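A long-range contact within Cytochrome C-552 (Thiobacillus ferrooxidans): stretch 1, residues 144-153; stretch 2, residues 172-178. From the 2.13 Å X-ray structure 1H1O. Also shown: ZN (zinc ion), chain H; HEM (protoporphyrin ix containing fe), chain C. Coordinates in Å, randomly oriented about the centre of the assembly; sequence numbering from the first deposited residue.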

# COMPACT_ATOMS: atom_id res chain seq x y z
N ILE A 144 0.38 -0.32 -5.99
CA ILE A 144 0.49 -1.73 -5.62
C ILE A 144 1.61 -2.40 -6.41
O ILE A 144 2.50 -3.04 -5.84
CB ILE A 144 -0.85 -2.44 -5.88
CG1 ILE A 144 -1.89 -1.90 -4.91
CG2 ILE A 144 -0.67 -3.96 -5.74
CD1 ILE A 144 -3.25 -2.45 -5.12
N ILE A 145 1.56 -2.23 -7.72
CA ILE A 145 2.58 -2.80 -8.61
C ILE A 145 3.96 -2.32 -8.18
O ILE A 145 4.92 -3.10 -8.15
CB ILE A 145 2.35 -2.37 -10.06
CG1 ILE A 145 0.99 -2.90 -10.53
CG2 ILE A 145 3.50 -2.87 -10.94
CD1 ILE A 145 0.64 -2.51 -11.94
N GLN A 146 4.06 -1.04 -7.86
CA GLN A 146 5.34 -0.48 -7.45
C GLN A 146 5.85 -1.11 -6.16
O GLN A 146 7.03 -1.39 -6.02
CB GLN A 146 5.23 1.03 -7.24
CG GLN A 146 6.56 1.66 -6.83
CD GLN A 146 7.66 1.35 -7.84
OE1 GLN A 146 8.40 0.36 -7.70
NE2 GLN A 146 7.75 2.17 -8.87
N GLN A 147 4.96 -1.32 -5.21
CA GLN A 147 5.39 -1.92 -3.97
C GLN A 147 5.74 -3.40 -4.18
O GLN A 147 6.70 -3.89 -3.60
CB GLN A 147 4.32 -1.73 -2.90
CG GLN A 147 4.00 -0.25 -2.68
CD GLN A 147 5.26 0.55 -2.43
OE1 GLN A 147 5.46 1.63 -3.00
NE2 GLN A 147 6.12 0.02 -1.57
N LEU A 148 4.99 -4.11 -5.01
CA LEU A 148 5.30 -5.50 -5.25
C LEU A 148 6.67 -5.57 -5.92
O LEU A 148 7.46 -6.48 -5.67
CB LEU A 148 4.22 -6.14 -6.11
CG LEU A 148 2.93 -6.37 -5.31
CD1 LEU A 148 1.85 -6.95 -6.22
CD2 LEU A 148 3.25 -7.30 -4.13
N THR A 149 6.97 -4.58 -6.75
CA THR A 149 8.26 -4.53 -7.43
C THR A 149 9.36 -4.32 -6.38
O THR A 149 10.40 -4.99 -6.42
CB THR A 149 8.27 -3.38 -8.43
OG1 THR A 149 7.21 -3.57 -9.37
CG2 THR A 149 9.61 -3.34 -9.19
N TYR A 150 9.12 -3.40 -5.45
CA TYR A 150 10.09 -3.10 -4.39
C TYR A 150 10.31 -4.31 -3.48
O TYR A 150 11.42 -4.56 -3.01
CB TYR A 150 9.59 -1.92 -3.55
CG TYR A 150 9.70 -0.54 -4.17
CD1 TYR A 150 8.78 0.45 -3.83
CD2 TYR A 150 10.75 -0.20 -5.03
CE1 TYR A 150 8.89 1.74 -4.32
CE2 TYR A 150 10.87 1.10 -5.54
CZ TYR A 150 9.93 2.07 -5.18
OH TYR A 150 9.99 3.37 -5.64
N PHE A 151 9.24 -5.04 -3.22
CA PHE A 151 9.31 -6.24 -2.38
C PHE A 151 10.03 -7.36 -3.11
O PHE A 151 10.84 -8.08 -2.54
CB PHE A 151 7.91 -6.71 -2.00
CG PHE A 151 7.24 -5.88 -0.95
CD1 PHE A 151 7.89 -5.59 0.24
CD2 PHE A 151 5.93 -5.45 -1.11
CE1 PHE A 151 7.24 -4.89 1.26
CE2 PHE A 151 5.28 -4.76 -0.09
CZ PHE A 151 5.94 -4.48 1.09
N HIS A 152 9.71 -7.50 -4.39
CA HIS A 152 10.31 -8.51 -5.24
C HIS A 152 11.78 -8.15 -5.41
O HIS A 152 12.64 -9.02 -5.42
CB HIS A 152 9.61 -8.53 -6.58
CG HIS A 152 10.08 -9.63 -7.48
ND1 HIS A 152 9.75 -10.95 -7.28
CD2 HIS A 152 10.88 -9.59 -8.57
CE1 HIS A 152 10.34 -11.69 -8.21
NE2 HIS A 152 11.03 -10.89 -9.00
N ASN A 153 12.04 -6.86 -5.54
CA ASN A 153 13.40 -6.33 -5.68
C ASN A 153 14.21 -6.47 -4.41
O ASN A 153 15.42 -6.68 -4.46
CB ASN A 153 13.37 -4.84 -6.01
CG ASN A 153 13.23 -4.58 -7.47
OD1 ASN A 153 13.03 -3.43 -7.90
ND2 ASN A 153 13.35 -5.64 -8.28
N GLN A 172 1.45 -10.97 -12.94
CA GLN A 172 0.57 -11.24 -11.80
C GLN A 172 0.45 -10.00 -10.91
O GLN A 172 -0.62 -9.73 -10.35
CB GLN A 172 1.10 -12.42 -11.00
CG GLN A 172 1.11 -13.74 -11.78
CD GLN A 172 1.97 -14.81 -11.13
OE1 GLN A 172 2.97 -14.51 -10.47
NE2 GLN A 172 1.60 -16.08 -11.33
N MET A 173 1.55 -9.26 -10.77
CA MET A 173 1.51 -8.04 -9.96
C MET A 173 0.40 -7.15 -10.50
O MET A 173 -0.35 -6.55 -9.74
CB MET A 173 2.82 -7.26 -10.05
CG MET A 173 3.97 -7.87 -9.30
SD MET A 173 5.41 -6.82 -9.48
CE MET A 173 6.66 -7.86 -8.70
N LYS A 174 0.31 -7.07 -11.83
CA LYS A 174 -0.70 -6.26 -12.49
C LYS A 174 -2.11 -6.78 -12.19
O LYS A 174 -3.04 -6.00 -11.96
CB LYS A 174 -0.45 -6.25 -14.00
CG LYS A 174 0.84 -5.56 -14.42
CD LYS A 174 1.00 -5.60 -15.93
CE LYS A 174 2.18 -4.76 -16.40
NZ LYS A 174 2.33 -4.84 -17.88
N ASP A 175 -2.27 -8.10 -12.19
CA ASP A 175 -3.57 -8.67 -11.90
C ASP A 175 -3.99 -8.41 -10.49
O ASP A 175 -5.07 -7.87 -10.26
CB ASP A 175 -3.55 -10.16 -12.20
CG ASP A 175 -3.35 -10.40 -13.66
OD1 ASP A 175 -3.44 -9.37 -14.35
OD2 ASP A 175 -3.12 -11.55 -14.10
N VAL A 176 -3.14 -8.74 -9.53
CA VAL A 176 -3.50 -8.49 -8.15
C VAL A 176 -3.75 -6.99 -7.97
O VAL A 176 -4.67 -6.60 -7.27
CB VAL A 176 -2.41 -8.98 -7.20
CG1 VAL A 176 -2.86 -8.80 -5.76
CG2 VAL A 176 -2.14 -10.44 -7.47
N ALA A 177 -2.95 -6.15 -8.62
CA ALA A 177 -3.14 -4.70 -8.51
C ALA A 177 -4.49 -4.29 -9.10
O ALA A 177 -5.24 -3.54 -8.47
CB ALA A 177 -2.00 -3.95 -9.23
N ALA A 178 -4.78 -4.77 -10.30
CA ALA A 178 -6.05 -4.45 -10.95
C ALA A 178 -7.16 -4.81 -9.97
O ALA A 178 -7.98 -3.96 -9.60
CB ALA A 178 -6.20 -5.23 -12.24
ZN ZN H . 12.73 -11.39 -10.45
CHA HEM C . 2.21 -5.18 2.50
CHB HEM C . 0.73 -7.30 -1.53
CHC HEM C . 0.61 -11.50 0.82
CHD HEM C . 2.03 -9.37 4.82
C1A HEM C . 1.81 -5.38 1.18
C2A HEM C . 1.75 -4.35 0.16
C3A HEM C . 1.33 -4.93 -0.98
C4A HEM C . 1.14 -6.34 -0.65
CMA HEM C . 1.09 -4.32 -2.33
CAA HEM C . 2.12 -2.92 0.39
CBA HEM C . 0.97 -2.09 0.95
CGA HEM C . 1.23 -0.72 1.00
O1A HEM C . 0.23 -0.01 1.30
O2A HEM C . 2.33 -0.22 0.78
C1B HEM C . 0.58 -8.63 -1.22
C2B HEM C . 0.18 -9.62 -2.20
C3B HEM C . 0.19 -10.81 -1.53
C4B HEM C . 0.53 -10.53 -0.17
CMB HEM C . -0.11 -9.30 -3.64
CAB HEM C . -0.08 -12.18 -2.03
CBB HEM C . 0.76 -12.58 -3.28
C1C HEM C . 0.97 -11.30 2.11
C2C HEM C . 1.05 -12.33 3.11
C3C HEM C . 1.48 -11.69 4.23
C4C HEM C . 1.62 -10.32 3.92
CMC HEM C . 0.73 -13.79 2.85
CAC HEM C . 1.80 -12.25 5.63
CBC HEM C . 2.80 -13.46 5.61
C1D HEM C . 2.20 -8.02 4.55
C2D HEM C . 2.67 -7.06 5.54
C3D HEM C . 2.73 -5.89 4.89
C4D HEM C . 2.29 -6.14 3.50
CMD HEM C . 3.00 -7.39 6.96
CAD HEM C . 3.16 -4.54 5.40
CBD HEM C . 4.75 -4.48 5.44
CGD HEM C . 5.24 -3.41 6.24
O1D HEM C . 5.13 -3.45 7.52
O2D HEM C . 5.81 -2.42 5.70
NA HEM C . 1.44 -6.58 0.68
NB HEM C . 0.79 -9.20 0.02
NC HEM C . 1.31 -10.06 2.62
ND HEM C . 1.98 -7.44 3.32
FE HEM C . 1.36 -8.33 1.67

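Both stretches are helical, and they run in roughly opposed directions: their N-to-C axes make an angle of 139° and approach to 9.0 Å. The backbones come nearest at two places, where CA of Ile145 lies 5.5 Å from CA of Met173 and CA of Ile144 lies 5.5 Å from CA of Ala177. No hydrogen bond crosses the interface. Each helix satisfies its own backbone, as in Ala177 N to Met173 O at 2.9 Å, so the contact, which buries 400 Å² in total, rests on side-chain packing.

Along the second helix, Gln172 stays clear of the partner, and Met173 supplies the main knob. Its CA-to-CB bond points toward the first helix, its chi angles are m, t, t, and the extended chain settles among Ile145, Leu148, Thr149 and His152. Met173 CG meets Leu148 CB at 3.6 Å, an apolar pairing. Farther out, Met173 SD is 3.7 Å from Thr149 OG1; that hydroxyl donates to Ile145 O (2.6 Å) within its own helix, so the sulfur contact is one of packing. The terminal Met173 CE lies 3.4 Å from Leu148 O and 3.7 Å from His152 CB. The same histidine binds zinc through His152 NE2 at 2.3 Å.

Lys174 starts away from the partner, yet its aliphatic CG comes within 3.9 Å of Ile145 CD1, at the end of that m, t side chain. Asp175 also points away and makes no contact. Val176 points sideways and instead approaches the heme, with Val176 CG1 3.5 Å from HEM CMB. One turn after Met173, Ala177 presents its small methyl to two isoleucines: Ala177 CB is 3.4 Å from Ile145 CG1 and 3.7 Å from Ile144 CG2. Ile144 CG2 also lies 3.9 Å from HEM CMA, linking this apolar cluster to the cofactor. Ala178 turns away.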